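Local structure of putative phosphoglycolate phosphatase (Lactobacillus delbrueckii, 2HI0) at residues E83-Q87 / T88-R92; L178-R182 / D183-Y187. The protein probably hydrolyses the phosphate ester of phosphoglycolate, as a phosphatase of the haloacid dehalogenase superfamily. All coordinates share one frame; numbering follows the deposited sequence.

Interaction 1. Residues E83-Q87 / T88-R92; sequences EAVTQ and TEVNR. Unlike the reference sequence in segment 88-92: T88 (reference Ala).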
# COMPACT_ATOMS: atom_id res chain seq x y z
N GLU A 83 -1.19 -23.63 -12.21
CA GLU A 83 -0.26 -23.98 -13.25
C GLU A 83 -0.42 -23.16 -14.51
O GLU A 83 0.51 -23.09 -15.32
CB GLU A 83 -0.36 -25.48 -13.60
CG GLU A 83 0.30 -26.30 -12.57
CD GLU A 83 0.29 -27.78 -12.89
OE1 GLU A 83 -0.29 -28.21 -13.94
OE2 GLU A 83 0.90 -28.52 -12.09
N ALA A 84 -1.55 -22.49 -14.68
CA ALA A 84 -1.76 -21.58 -15.81
C ALA A 84 -0.93 -20.29 -15.76
O ALA A 84 -0.75 -19.59 -16.76
CB ALA A 84 -3.22 -21.21 -15.90
N VAL A 85 -0.46 -19.94 -14.56
CA VAL A 85 0.18 -18.65 -14.33
C VAL A 85 1.70 -18.83 -14.25
O VAL A 85 2.20 -19.54 -13.38
CB VAL A 85 -0.40 -17.89 -13.07
CG1 VAL A 85 0.33 -16.56 -12.84
CG2 VAL A 85 -1.92 -17.69 -13.23
N THR A 86 2.42 -18.10 -15.08
CA THR A 86 3.89 -18.12 -15.05
C THR A 86 4.48 -16.74 -14.76
O THR A 86 3.95 -15.72 -15.14
CB THR A 86 4.45 -18.66 -16.38
OG1 THR A 86 4.40 -17.63 -17.37
CG2 THR A 86 3.64 -19.87 -16.79
N GLN A 87 5.63 -16.72 -14.10
CA GLN A 87 6.36 -15.45 -13.94
C GLN A 87 6.85 -14.80 -15.23
O GLN A 87 6.95 -13.59 -15.30
CB GLN A 87 7.44 -15.54 -12.90
CG GLN A 87 6.88 -15.85 -11.52
CD GLN A 87 5.90 -14.75 -10.98
OE1 GLN A 87 6.25 -13.58 -10.99
NE2 GLN A 87 4.67 -15.13 -10.62
N THR A 88 7.10 -15.61 -16.25
CA THR A 88 7.41 -15.06 -17.54
C THR A 88 6.25 -14.23 -18.05
O THR A 88 6.46 -13.11 -18.55
CB THR A 88 7.79 -16.20 -18.52
OG1 THR A 88 8.95 -16.88 -18.04
CG2 THR A 88 8.06 -15.69 -19.94
N GLU A 89 5.03 -14.74 -17.95
CA GLU A 89 3.89 -13.94 -18.36
C GLU A 89 3.67 -12.71 -17.46
O GLU A 89 3.32 -11.64 -17.96
CB GLU A 89 2.65 -14.80 -18.45
CG GLU A 89 1.46 -14.11 -19.11
CD GLU A 89 1.66 -13.72 -20.57
OE1 GLU A 89 2.61 -14.21 -21.24
OE2 GLU A 89 0.83 -12.93 -21.07
N VAL A 90 3.85 -12.88 -16.14
CA VAL A 90 3.80 -11.74 -15.20
C VAL A 90 4.73 -10.60 -15.70
O VAL A 90 4.30 -9.41 -15.80
CB VAL A 90 4.13 -12.19 -13.77
CG1 VAL A 90 4.32 -10.96 -12.84
CG2 VAL A 90 3.00 -13.08 -13.25
N ASN A 91 5.98 -10.95 -16.00
CA ASN A 91 7.01 -9.98 -16.39
C ASN A 91 6.61 -9.32 -17.72
O ASN A 91 6.86 -8.13 -17.93
CB ASN A 91 8.39 -10.61 -16.46
CG ASN A 91 8.91 -11.02 -15.12
OD1 ASN A 91 8.44 -10.54 -14.10
ND2 ASN A 91 9.89 -11.93 -15.10
N ARG A 92 5.94 -10.07 -18.59
CA ARG A 92 5.55 -9.52 -19.91
C ARG A 92 4.44 -8.50 -19.71
O ARG A 92 4.43 -7.41 -20.33
CB ARG A 92 5.10 -10.62 -20.86
CG ARG A 92 4.93 -10.15 -22.27
CD ARG A 92 4.75 -11.34 -23.21
NE ARG A 92 3.38 -11.88 -23.16
CZ ARG A 92 2.35 -11.43 -23.88
NH1 ARG A 92 2.47 -10.42 -24.71
NH2 ARG A 92 1.17 -12.01 -23.75
O HOH W 1 8.35 -12.08 -11.72

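Interaction 2. Residues L178-R182 / D183-Y187; sequences LGVPR and DKCVY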
# COMPACT_ATOMS: atom_id res chain seq x y z
N LEU A 178 14.67 9.01 9.91
CA LEU A 178 13.89 9.79 10.87
C LEU A 178 14.63 9.89 12.19
O LEU A 178 14.48 10.87 12.90
CB LEU A 178 12.49 9.22 11.15
CG LEU A 178 11.54 9.25 9.95
CD1 LEU A 178 10.10 8.86 10.34
CD2 LEU A 178 11.53 10.56 9.23
N GLY A 179 15.39 8.87 12.56
CA GLY A 179 16.13 8.91 13.83
C GLY A 179 15.28 8.71 15.09
O GLY A 179 15.72 9.04 16.19
N VAL A 180 14.08 8.14 14.92
CA VAL A 180 13.14 7.92 16.03
C VAL A 180 13.19 6.46 16.46
O VAL A 180 13.23 5.56 15.60
CB VAL A 180 11.68 8.33 15.59
CG1 VAL A 180 10.71 8.08 16.69
CG2 VAL A 180 11.67 9.77 15.19
N PRO A 181 13.21 6.20 17.79
CA PRO A 181 13.19 4.83 18.25
C PRO A 181 11.91 4.12 17.78
O PRO A 181 10.83 4.74 17.68
CB PRO A 181 13.22 4.96 19.78
CG PRO A 181 13.83 6.31 20.03
CD PRO A 181 13.32 7.16 18.90
N ARG A 182 12.04 2.84 17.46
CA ARG A 182 10.89 2.07 16.96
C ARG A 182 9.66 2.05 17.90
O ARG A 182 8.49 1.94 17.44
CB ARG A 182 11.32 0.65 16.62
CG ARG A 182 12.28 0.60 15.46
CD ARG A 182 13.02 -0.75 15.32
NE ARG A 182 14.06 -0.64 14.27
CZ ARG A 182 13.83 -0.91 13.00
NH1 ARG A 182 12.62 -1.30 12.60
NH2 ARG A 182 14.79 -0.76 12.10
N ASP A 183 9.91 2.18 19.20
CA ASP A 183 8.80 2.18 20.16
C ASP A 183 8.02 3.51 20.16
O ASP A 183 6.97 3.62 20.80
CB ASP A 183 9.33 1.84 21.57
CG ASP A 183 10.36 2.84 22.06
OD1 ASP A 183 11.53 2.76 21.62
OD2 ASP A 183 10.00 3.73 22.86
N LYS A 184 8.57 4.53 19.48
CA LYS A 184 7.91 5.83 19.29
C LYS A 184 7.45 6.01 17.85
O LYS A 184 7.17 7.14 17.43
CB LYS A 184 8.85 7.00 19.71
CG LYS A 184 9.07 7.13 21.26
CD LYS A 184 7.80 7.65 21.99
CE LYS A 184 8.06 8.02 23.43
NZ LYS A 184 6.79 8.17 24.25
N CYS A 185 7.43 4.92 17.09
CA CYS A 185 6.89 4.92 15.72
C CYS A 185 5.54 4.19 15.66
O CYS A 185 5.30 3.26 16.41
CB CYS A 185 7.86 4.22 14.75
SG CYS A 185 9.39 5.02 14.50
N VAL A 186 4.65 4.62 14.76
CA VAL A 186 3.46 3.84 14.45
C VAL A 186 3.33 3.73 12.91
O VAL A 186 3.70 4.63 12.18
CB VAL A 186 2.19 4.46 15.11
CG1 VAL A 186 1.91 5.86 14.57
CG2 VAL A 186 0.95 3.55 14.95
N TYR A 187 2.89 2.57 12.46
CA TYR A 187 2.68 2.32 11.04
C TYR A 187 1.18 2.32 10.81
O TYR A 187 0.43 1.75 11.59
CB TYR A 187 3.30 0.97 10.62
CG TYR A 187 3.43 0.88 9.12
CD1 TYR A 187 4.54 1.37 8.42
CD2 TYR A 187 2.36 0.41 8.38
CE1 TYR A 187 4.58 1.34 7.01
CE2 TYR A 187 2.40 0.37 6.99
CZ TYR A 187 3.51 0.84 6.32
OH TYR A 187 3.50 0.81 4.93
O HOH W 2 5.75 1.50 18.39

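Interaction 1. Residues E83-Q87 / T88-R92
Q87 and N91, one helical turn apart, hold a water between their side-chain amides: it donates to Q87 OE1 at 2.7 Å and to N91 OD1 at 2.8 Å. The backbone ties the same two residues, N91 N reaching Q87 O at 2.9 Å. Glutamine suits the spot because its chain, bent at chi2, lies alongside V90, its NE2 3.7 Å from V90 CG2, and still reaches T57 OG1 with the same NE2. Q87 to N91 form the first turn of helix 87-103, in the helical cap of this HAD-family protein, and T86 is its N-cap. T86 OG1 sits between its own N and carbonyl carbon (chi1 78°), which directs it at E89 N, 3.0 Å away, in a nearly straight bond (164°). A threonine fits here, its short hydroxyl satisfying an amide that no preceding turn can serve. T86 O also accepts from V90 N, the first i to i+4 bond of the helix. The end of the E89 side chain leads away from T86: R92 grips its carboxylate side-on, NE to OE1 at 3.1 Å and NH2 to the syn lone pair of OE2 at 2.9 Å, while H35 NE2 bonds OE2. With an alanine at E89, R92 would probably lose the carboxylate that fixes its guanidinium, keeping its bond to T33 O, and H35 NE2 would lose this partner. Deeper in, V90 and V85 rest on L60 of helix 52-63.

Interaction 2. Residues L178-R182 / D183-Y187
V180 and K184 cross at about a right angle where helix 169-178 gives way to strand 185-189, an alpha-to-beta connection in the Rossmann-like core of the HAD fold. V180 carries its CG1 anti to the backbone N (chi1 179°), which brings that methyl to 3.7 Å from K184 CB and 4.0 Å from C185 SG. Valine and cysteine are compact and apolar enough for this buried corner, where both also touch A6 of the neighbouring strand 6-9. Only the root of K184 joins them; its chain bends at chi2 and leads the ammonium away to M2 O. On the outer side, the P181 ring meets the carboxylate of D183, with P181 CB 3.3 Å from D183 OD1. R182 points away from the turn, extended from CG to NE, and its guanidinium bonds S172 OG and S201 O, tying the turn to helix 169-178 and to the end of helix 192-200. Positive phi at G179, easy for glycine, lets the chain leave the helix, and a short 3-10 turn at R182 and D183 then redirects it. K184 N closes that turn on P181 O at 2.9 Å. One residue on, C185 N bonds R182 O at 3.2 Å.

How the interactions relate
Interactions 1 and 2 lie on opposite sides of the chain's centre, about 38 Å apart between their own centres and about 21 Å at their nearest atoms, so they do not touch. Interaction 1 starts a helix of the cap; interaction 2 starts a strand of the core. The sodium ion is bound by D10, D12 and D190, which follow strands 6-9 and 185-189. Interaction 2 therefore opens the strand that leads to D190; its touching residues sit at the far end of that strand, though Y187, further along, packs on D10. D10 and D12 fit the HAD-type DxDx(T/V) pattern, in which the first aspartate is probably the nucleophile. Neither contact includes a residue of the metal site.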